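PDB 6CJ7: serpin-12, which probably inhibits serine proteases through the serpin mechanism and controls the prophenoloxidase activation system in the larval hemolymph of Manduca sexta. Local coordinates for residues 37-43 and 319-323; 34-38 and 277-281; 23-28 and 286-290. One frame throughout, in Å; residues are numbered along the deposited sequence.

Contact 1 (37-43 and 319-323)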
loop_
_atom_site.group_PDB
_atom_site.type_symbol
_atom_site.label_atom_id
_atom_site.label_comp_id
_atom_site.label_asym_id
_atom_site.label_seq_id
_atom_site.Cartn_x
_atom_site.Cartn_y
_atom_site.Cartn_z
ATOM N N ALA A 37 6.789 -2.267 -4.079
ATOM C CA ALA A 37 5.715 -2.479 -3.118
ATOM C C ALA A 37 5.139 -1.133 -2.720
ATOM O O ALA A 37 5.889 -0.174 -2.524
ATOM C CB ALA A 37 6.223 -3.208 -1.873
ATOM N N ALA A 38 3.813 -1.067 -2.599
ATOM C CA ALA A 38 3.158 0.150 -2.145
ATOM C C ALA A 38 1.743 -0.201 -1.729
ATOM O O ALA A 38 1.207 -1.249 -2.104
ATOM C CB ALA A 38 3.123 1.236 -3.224
ATOM N N SER A 39 1.138 0.691 -0.960
ATOM C CA SER A 39 -0.255 0.504 -0.554
ATOM C C SER A 39 -1.170 1.443 -1.322
ATOM O O SER A 39 -1.133 2.655 -1.076
ATOM C CB SER A 39 -0.414 0.749 0.943
ATOM O OG SER A 39 -1.810 0.732 1.288
ATOM N N PRO A 40 -2.019 0.954 -2.235
ATOM C CA PRO A 40 -3.016 1.853 -2.844
ATOM C C PRO A 40 -3.901 2.522 -1.814
ATOM O O PRO A 40 -4.307 3.679 -2.007
ATOM C CB PRO A 40 -3.817 0.924 -3.768
ATOM C CG PRO A 40 -2.830 -0.186 -4.096
ATOM C CD PRO A 40 -2.073 -0.402 -2.807
ATOM N N PHE A 41 -4.191 1.828 -0.710
ATOM C CA PHE A 41 -4.966 2.413 0.381
ATOM C C PHE A 41 -4.267 3.646 0.964
ATOM O O PHE A 41 -4.863 4.733 1.036
ATOM C CB PHE A 41 -5.217 1.325 1.440
ATOM C CG PHE A 41 -5.861 1.816 2.693
ATOM C CD1 PHE A 41 -7.173 2.266 2.682
ATOM C CD2 PHE A 41 -5.166 1.819 3.887
ATOM C CE1 PHE A 41 -7.777 2.723 3.845
ATOM C CE2 PHE A 41 -5.763 2.269 5.055
ATOM C CZ PHE A 41 -7.071 2.717 5.032
ATOM N N SER A 42 -2.992 3.509 1.348
ATOM C CA SER A 42 -2.276 4.624 1.965
ATOM C C SER A 42 -2.131 5.792 1.004
ATOM O O SER A 42 -2.213 6.953 1.414
ATOM C CB SER A 42 -0.877 4.195 2.418
ATOM O OG SER A 42 -0.903 3.087 3.279
ATOM N N ILE A 43 -1.868 5.505 -0.269
ATOM C CA ILE A 43 -1.670 6.588 -1.229
ATOM C C ILE A 43 -2.980 7.329 -1.464
ATOM O O ILE A 43 -2.999 8.560 -1.585
ATOM C CB ILE A 43 -1.073 6.036 -2.537
ATOM C CG1 ILE A 43 0.317 5.472 -2.276
ATOM C CG2 ILE A 43 -1.044 7.119 -3.611
ATOM C CD1 ILE A 43 0.892 4.671 -3.433
ATOM N N LEU A 319 5.384 11.338 1.922
ATOM C CA LEU A 319 6.210 10.159 2.145
ATOM C C LEU A 319 5.333 8.960 2.460
ATOM O O LEU A 319 4.398 9.059 3.267
ATOM C CB LEU A 319 7.200 10.402 3.289
ATOM C CG LEU A 319 8.072 11.648 3.110
ATOM C CD1 LEU A 319 8.920 11.911 4.345
ATOM C CD2 LEU A 319 8.943 11.469 1.886
ATOM N N HIS A 320 5.647 7.832 1.829
ATOM C CA HIS A 320 4.896 6.597 1.997
ATOM C C HIS A 320 5.848 5.447 2.286
ATOM O O HIS A 320 6.888 5.316 1.648
ATOM C CB HIS A 320 4.073 6.281 0.732
ATOM C CG HIS A 320 3.413 4.927 0.760
ATOM N ND1 HIS A 320 2.647 4.486 1.820
ATOM C CD2 HIS A 320 3.422 3.915 -0.143
ATOM C CE1 HIS A 320 2.216 3.259 1.568
ATOM N NE2 HIS A 320 2.655 2.896 0.378
ATOM N N SER A 321 5.490 4.609 3.252
ATOM C CA SER A 321 6.251 3.395 3.504
ATOM C C SER A 321 5.296 2.217 3.593
ATOM O O SER A 321 4.196 2.336 4.139
ATOM C CB SER A 321 7.072 3.486 4.788
ATOM O OG SER A 321 7.785 2.265 5.001
ATOM N N ALA A 322 5.739 1.072 3.078
ATOM C CA ALA A 322 4.900 -0.120 3.037
ATOM C C ALA A 322 5.771 -1.325 3.344
ATOM O O ALA A 322 6.820 -1.499 2.720
ATOM C CB ALA A 322 4.241 -0.286 1.662
ATOM N N VAL A 323 5.352 -2.146 4.308
ATOM C CA VAL A 323 6.086 -3.358 4.680
ATOM C C VAL A 323 5.105 -4.522 4.683
ATOM O O VAL A 323 4.080 -4.469 5.366
ATOM C CB VAL A 323 6.760 -3.242 6.062
ATOM C CG1 VAL A 323 7.428 -4.570 6.432
ATOM C CG2 VAL A 323 7.791 -2.113 6.089
#
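This contact lies in the serpin shutter region, where sheet A opens during loop insertion; the start of helix B (40-51) meets strand 5 of sheet A (317-326). H320 gives up 86 Å² here and A322 41 Å². The H320 ring enters the bend between strand 36-38 and the helix: S39 N donates to H320 NE2 at 3.0 Å with an angle of 166°, near the ring plane, so NE2 acts as an acceptor. ND1 hydrogen-bonds to the carbonyl O of N169 on strand 165-174, consistent with a ring protonated there. I43 covers one ring face, its CG1 4.1 Å from H320 CD2, while S42 CB comes obliquely to 3.3 Å from H320 CE1. Two residues further along the strand, A322 again points toward the bend and places its CB 4.0 Å from A38 CA, a closeness its small side chain permits. S39 is also the helix N-cap: its OG, itself hydrogen-bonded to L372 O, accepts from S42 N at 3.0 Å.

Contact 2 (34-38 and 277-281)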
loop_
_atom_site.group_PDB
_atom_site.type_symbol
_atom_site.label_atom_id
_atom_site.label_comp_id
_atom_site.label_asym_id
_atom_site.label_seq_id
_atom_site.Cartn_x
_atom_site.Cartn_y
_atom_site.Cartn_z
ATOM N N GLY A 34 12.879 -4.173 -10.732
ATOM C CA GLY A 34 13.148 -4.607 -9.379
ATOM C C GLY A 34 11.884 -4.763 -8.564
ATOM O O GLY A 34 10.766 -4.471 -9.003
ATOM N N ASN A 35 12.078 -5.245 -7.337
ATOM C CA ASN A 35 10.968 -5.345 -6.393
ATOM C C ASN A 35 10.281 -3.997 -6.238
ATOM O O ASN A 35 10.932 -2.949 -6.174
ATOM C CB ASN A 35 11.465 -5.817 -5.026
ATOM C CG ASN A 35 11.827 -7.282 -5.015
ATOM O OD1 ASN A 35 11.439 -8.019 -5.908
ATOM N ND2 ASN A 35 12.585 -7.699 -4.016
ATOM N N LEU A 36 8.957 -4.026 -6.182
ATOM C CA LEU A 36 8.183 -2.811 -5.989
ATOM C C LEU A 36 7.008 -3.121 -5.080
ATOM O O LEU A 36 6.301 -4.111 -5.292
ATOM C CB LEU A 36 7.701 -2.257 -7.331
ATOM C CG LEU A 36 7.106 -0.854 -7.276
ATOM C CD1 LEU A 36 8.217 0.172 -7.102
ATOM C CD2 LEU A 36 6.283 -0.581 -8.531
ATOM N N ALA A 37 6.789 -2.267 -4.079
ATOM C CA ALA A 37 5.715 -2.479 -3.118
ATOM C C ALA A 37 5.139 -1.133 -2.720
ATOM O O ALA A 37 5.889 -0.174 -2.524
ATOM C CB ALA A 37 6.223 -3.208 -1.873
ATOM N N ALA A 38 3.813 -1.067 -2.599
ATOM C CA ALA A 38 3.158 0.150 -2.145
ATOM C C ALA A 38 1.743 -0.201 -1.729
ATOM O O ALA A 38 1.207 -1.249 -2.104
ATOM C CB ALA A 38 3.123 1.236 -3.224
ATOM N N ILE A 277 9.081 -7.590 2.183
ATOM C CA ILE A 277 9.432 -6.489 1.291
ATOM C C ILE A 277 9.099 -5.171 1.981
ATOM O O ILE A 277 8.000 -5.001 2.514
ATOM C CB ILE A 277 8.727 -6.628 -0.076
ATOM C CG1 ILE A 277 9.173 -5.509 -1.019
ATOM C CG2 ILE A 277 7.208 -6.684 0.048
ATOM C CD1 ILE A 277 8.719 -5.717 -2.440
ATOM N N LYS A 278 10.070 -4.259 2.001
ATOM C CA LYS A 278 9.892 -2.934 2.582
ATOM C C LYS A 278 10.202 -1.898 1.522
ATOM O O LYS A 278 11.229 -1.995 0.839
ATOM C CB LYS A 278 10.815 -2.724 3.787
ATOM C CG LYS A 278 10.764 -1.313 4.356
ATOM C CD LYS A 278 11.982 -1.001 5.209
ATOM C CE LYS A 278 11.610 -0.072 6.350
ATOM N NZ LYS A 278 10.622 0.948 5.906
ATOM N N ALA A 279 9.337 -0.899 1.398
ATOM C CA ALA A 279 9.572 0.191 0.465
ATOM C C ALA A 279 9.337 1.507 1.180
ATOM O O ALA A 279 8.322 1.670 1.858
ATOM C CB ALA A 279 8.664 0.086 -0.760
ATOM N N ASP A 280 10.272 2.440 1.026
ATOM C CA ASP A 280 10.106 3.826 1.466
ATOM C C ASP A 280 10.113 4.706 0.227
ATOM O O ASP A 280 11.075 4.674 -0.552
ATOM C CB ASP A 280 11.229 4.255 2.413
ATOM C CG ASP A 280 11.371 3.353 3.613
ATOM O OD1 ASP A 280 12.523 2.985 3.925
ATOM O OD2 ASP A 280 10.352 3.023 4.255
ATOM N N ILE A 281 9.069 5.521 0.062
ATOM C CA ILE A 281 8.780 6.167 -1.213
ATOM C C ILE A 281 8.523 7.652 -1.013
ATOM O O ILE A 281 7.662 8.041 -0.219
ATOM C CB ILE A 281 7.568 5.533 -1.909
ATOM C CG1 ILE A 281 7.805 4.043 -2.173
ATOM C CG2 ILE A 281 7.268 6.270 -3.177
ATOM C CD1 ILE A 281 6.547 3.341 -2.618
#
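A37 is the bump in this contact, losing 72 Å² to a hollow lined by I277, A279 and I281. These alternate residues of strand 277-281 all direct their CA-to-CB bonds toward strand 36-38, and the small one lies between two large ones. The terminal methyls I277 CD1 and I281 CD1 stand 9.3 Å apart, and A279 CB forms the low floor between them. A37 settles over that floor: its CB is 4.2 Å from A279 CB, its carbonyl O is 3.3 Å from the same A279 CB, and the CA atoms of A37 and A279 are only 5.9 Å apart.

The two strands cross at 71°, with their axes 6.5 Å apart and no hydrogen bond between them. This is face-to-face packing in the serpin core, where strand 36-38 belongs to sheet B, hydrogen-bonded through L36 to R376 and through A38 to M374, and residues 277-281 belong to the later part of strand 265-282, strand 6 of sheet A. L36 directs its CA-to-CB bond away, and its side chain packs on F25 and A29 of helix 19-31.

The isoleucines walling the hollow in turn fill notches along residues 35-38. I277, extended with both chi angles t, pushes its CD1 into a notch 3.6 Å from A37 CB, 3.8 Å from N35 CB and 4.1 Å from L36 O. I281 CD1 tucks beside the following step of the strand, 3.6 Å from A37 O and 4.1 Å from A38 CB. On the reverse face, K278 NZ forms a salt bridge with D280 OD2 at 2.7 Å.

Contact 3 (23-28 and 286-290)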
loop_
_atom_site.group_PDB
_atom_site.type_symbol
_atom_site.label_atom_id
_atom_site.label_comp_id
_atom_site.label_asym_id
_atom_site.label_seq_id
_atom_site.Cartn_x
_atom_site.Cartn_y
_atom_site.Cartn_z
ATOM N N ASN A 23 -3.406 3.357 -9.719
ATOM C CA ASN A 23 -2.796 4.054 -10.852
ATOM C C ASN A 23 -1.381 4.520 -10.516
ATOM O O ASN A 23 -0.471 4.426 -11.351
ATOM C CB ASN A 23 -3.658 5.251 -11.265
ATOM C CG ASN A 23 -5.050 4.856 -11.740
ATOM O OD1 ASN A 23 -5.267 3.756 -12.231
ATOM N ND2 ASN A 23 -5.997 5.788 -11.618
ATOM N N VAL A 24 -1.180 5.034 -9.297
ATOM C CA VAL A 24 0.156 5.447 -8.872
ATOM C C VAL A 24 1.107 4.258 -8.879
ATOM O O VAL A 24 2.228 4.336 -9.401
ATOM C CB VAL A 24 0.104 6.115 -7.488
ATOM C CG1 VAL A 24 1.527 6.301 -6.927
ATOM C CG2 VAL A 24 -0.618 7.486 -7.589
ATOM N N PHE A 25 0.674 3.136 -8.306
ATOM C CA PHE A 25 1.530 1.951 -8.277
ATOM C C PHE A 25 1.899 1.510 -9.684
ATOM O O PHE A 25 3.060 1.199 -9.964
ATOM C CB PHE A 25 0.828 0.815 -7.528
ATOM C CG PHE A 25 1.622 -0.475 -7.502
ATOM C CD1 PHE A 25 2.626 -0.672 -6.558
ATOM C CD2 PHE A 25 1.367 -1.476 -8.424
ATOM C CE1 PHE A 25 3.367 -1.866 -6.540
ATOM C CE2 PHE A 25 2.113 -2.672 -8.419
ATOM C CZ PHE A 25 3.102 -2.862 -7.471
ATOM N N LYS A 26 0.917 1.477 -10.591
ATOM C CA LYS A 26 1.201 1.046 -11.955
ATOM C C LYS A 26 2.143 2.013 -12.652
ATOM O O LYS A 26 3.018 1.587 -13.417
ATOM C CB LYS A 26 -0.099 0.890 -12.744
ATOM C CG LYS A 26 -0.940 -0.313 -12.291
ATOM C CD LYS A 26 -2.032 -0.624 -13.294
ATOM C CE LYS A 26 -2.845 -1.842 -12.867
ATOM N NZ LYS A 26 -3.718 -2.288 -13.996
ATOM N N GLN A 27 1.980 3.315 -12.400
ATOM C CA GLN A 27 2.894 4.292 -12.989
ATOM C C GLN A 27 4.320 4.063 -12.507
ATOM O O GLN A 27 5.257 4.024 -13.314
ATOM C CB GLN A 27 2.433 5.718 -12.672
ATOM C CG GLN A 27 3.370 6.810 -13.212
ATOM C CD GLN A 27 3.485 6.781 -14.721
ATOM O OE1 GLN A 27 2.494 6.595 -15.427
ATOM N NE2 GLN A 27 4.699 6.950 -15.225
ATOM N N MET A 28 4.480 3.875 -11.202
ATOM C CA MET A 28 5.794 3.627 -10.620
ATOM C C MET A 28 6.435 2.353 -11.174
ATOM O O MET A 28 7.659 2.269 -11.282
ATOM C CB MET A 28 5.696 3.545 -9.096
ATOM C CG MET A 28 5.202 4.822 -8.435
ATOM S SD MET A 28 4.979 4.644 -6.655
ATOM C CE MET A 28 6.629 5.019 -6.068
ATOM N N VAL A 286 6.020 11.055 -8.588
ATOM C CA VAL A 286 4.914 10.382 -9.259
ATOM C C VAL A 286 3.638 11.212 -9.160
ATOM O O VAL A 286 2.852 11.267 -10.113
ATOM C CB VAL A 286 4.733 8.942 -8.729
ATOM C CG1 VAL A 286 4.217 8.907 -7.300
ATOM C CG2 VAL A 286 3.810 8.145 -9.654
ATOM N N LEU A 287 3.429 11.915 -8.041
ATOM C CA LEU A 287 2.226 12.736 -7.945
ATOM C C LEU A 287 2.274 13.899 -8.930
ATOM O O LEU A 287 1.236 14.291 -9.478
ATOM C CB LEU A 287 2.020 13.225 -6.506
ATOM C CG LEU A 287 1.692 12.102 -5.510
ATOM C CD1 LEU A 287 1.454 12.655 -4.106
ATOM C CD2 LEU A 287 0.491 11.317 -5.977
ATOM N N ASN A 288 3.472 14.425 -9.214
ATOM C CA ASN A 288 3.595 15.445 -10.245
ATOM C C ASN A 288 3.224 14.921 -11.629
ATOM O O ASN A 288 2.854 15.718 -12.496
ATOM C CB ASN A 288 5.028 15.997 -10.280
ATOM C CG ASN A 288 5.256 17.129 -9.283
ATOM O OD1 ASN A 288 4.336 17.874 -8.946
ATOM N ND2 ASN A 288 6.502 17.286 -8.838
ATOM N N LYS A 289 3.327 13.611 -11.860
ATOM C CA LYS A 289 2.939 13.001 -13.125
ATOM C C LYS A 289 1.469 12.608 -13.177
ATOM O O LYS A 289 0.937 12.397 -14.274
ATOM C CB LYS A 289 3.772 11.733 -13.386
ATOM C CG LYS A 289 5.241 11.967 -13.650
ATOM C CD LYS A 289 5.936 10.638 -13.931
ATOM C CE LYS A 289 7.159 10.825 -14.813
ATOM N NZ LYS A 289 7.835 9.530 -15.094
ATOM N N MET A 290 0.801 12.513 -12.029
ATOM C CA MET A 290 -0.540 11.949 -11.942
ATOM C C MET A 290 -1.617 13.019 -11.783
ATOM O O MET A 290 -2.720 12.709 -11.320
ATOM C CB MET A 290 -0.629 10.956 -10.783
ATOM C CG MET A 290 0.320 9.770 -10.871
ATOM S SD MET A 290 0.029 8.729 -12.305
ATOM C CE MET A 290 -1.633 8.152 -11.960
#
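An apolar helix-to-helix contact with a polar outer edge joins helix 19-31 near the N-terminus to the short helix 284-289 and M290. It is partly buried, 337 Å² in all, and contains no hydrogen bond between the segments. V286 sits at its inner side: V286 CG1 lies 3.8 Å from V24 CG1, while V286 CG2 is 3.8 Å from both Q27 CG and M28 CG, so one branched side chain fills the space between three residues of the facing helix. The closest CA pair, V24 with V286 at 6.9 Å, agrees with this tight fit.

In serpin terms these are helices A and I, the latter following directly on strand 6 of sheet A. Helix B (40-51) lies against both, V24 touching its I43 and L287 its L47. L287 has its CA-to-CB bond directed away from helix A, yet its CD2 still comes to 4.3 Å from V24 CG2.

M290 contributes 69 Å². All three of its chi angles are m, which curls the side chain across helix A: M290 CG is 4.1 Å from V24 CG2, M290 SD 3.9 Å from Q27 CB, and M290 CE 3.6 Å from N23 CB. Toward solvent the apolar surface gives way to polar and charged groups. NE2 of Q27 is 4.1 Å from NZ of K289, consistent with their common partner: E31 OE2 accepts a hydrogen bond from Q27 NE2 and forms a salt bridge with K289 NZ.

How the contacts relate
Contacts 1 and 2 have centres about 8 Å apart and share A37 and A38, which rest on two neighbouring strands of sheet A; those strands are tied by H320 O and I281 N at 2.7 Å. Contact 3 forms the next layer, its centre about 12 Å from contact 1 and 14 Å from contact 2. F25 CD1 packs 3.9 Å from A38 CB, V24 CG1 3.9 Å from I43 CD1, and M28 CE 3.2 Å from I281 CG2. Strand 317-326 leads into residues 332-346, which are not modelled and probably mobile, in the reactive-centre loop region. Its pairing with strand 165-174 fits the native serpin state, before loop insertion between them.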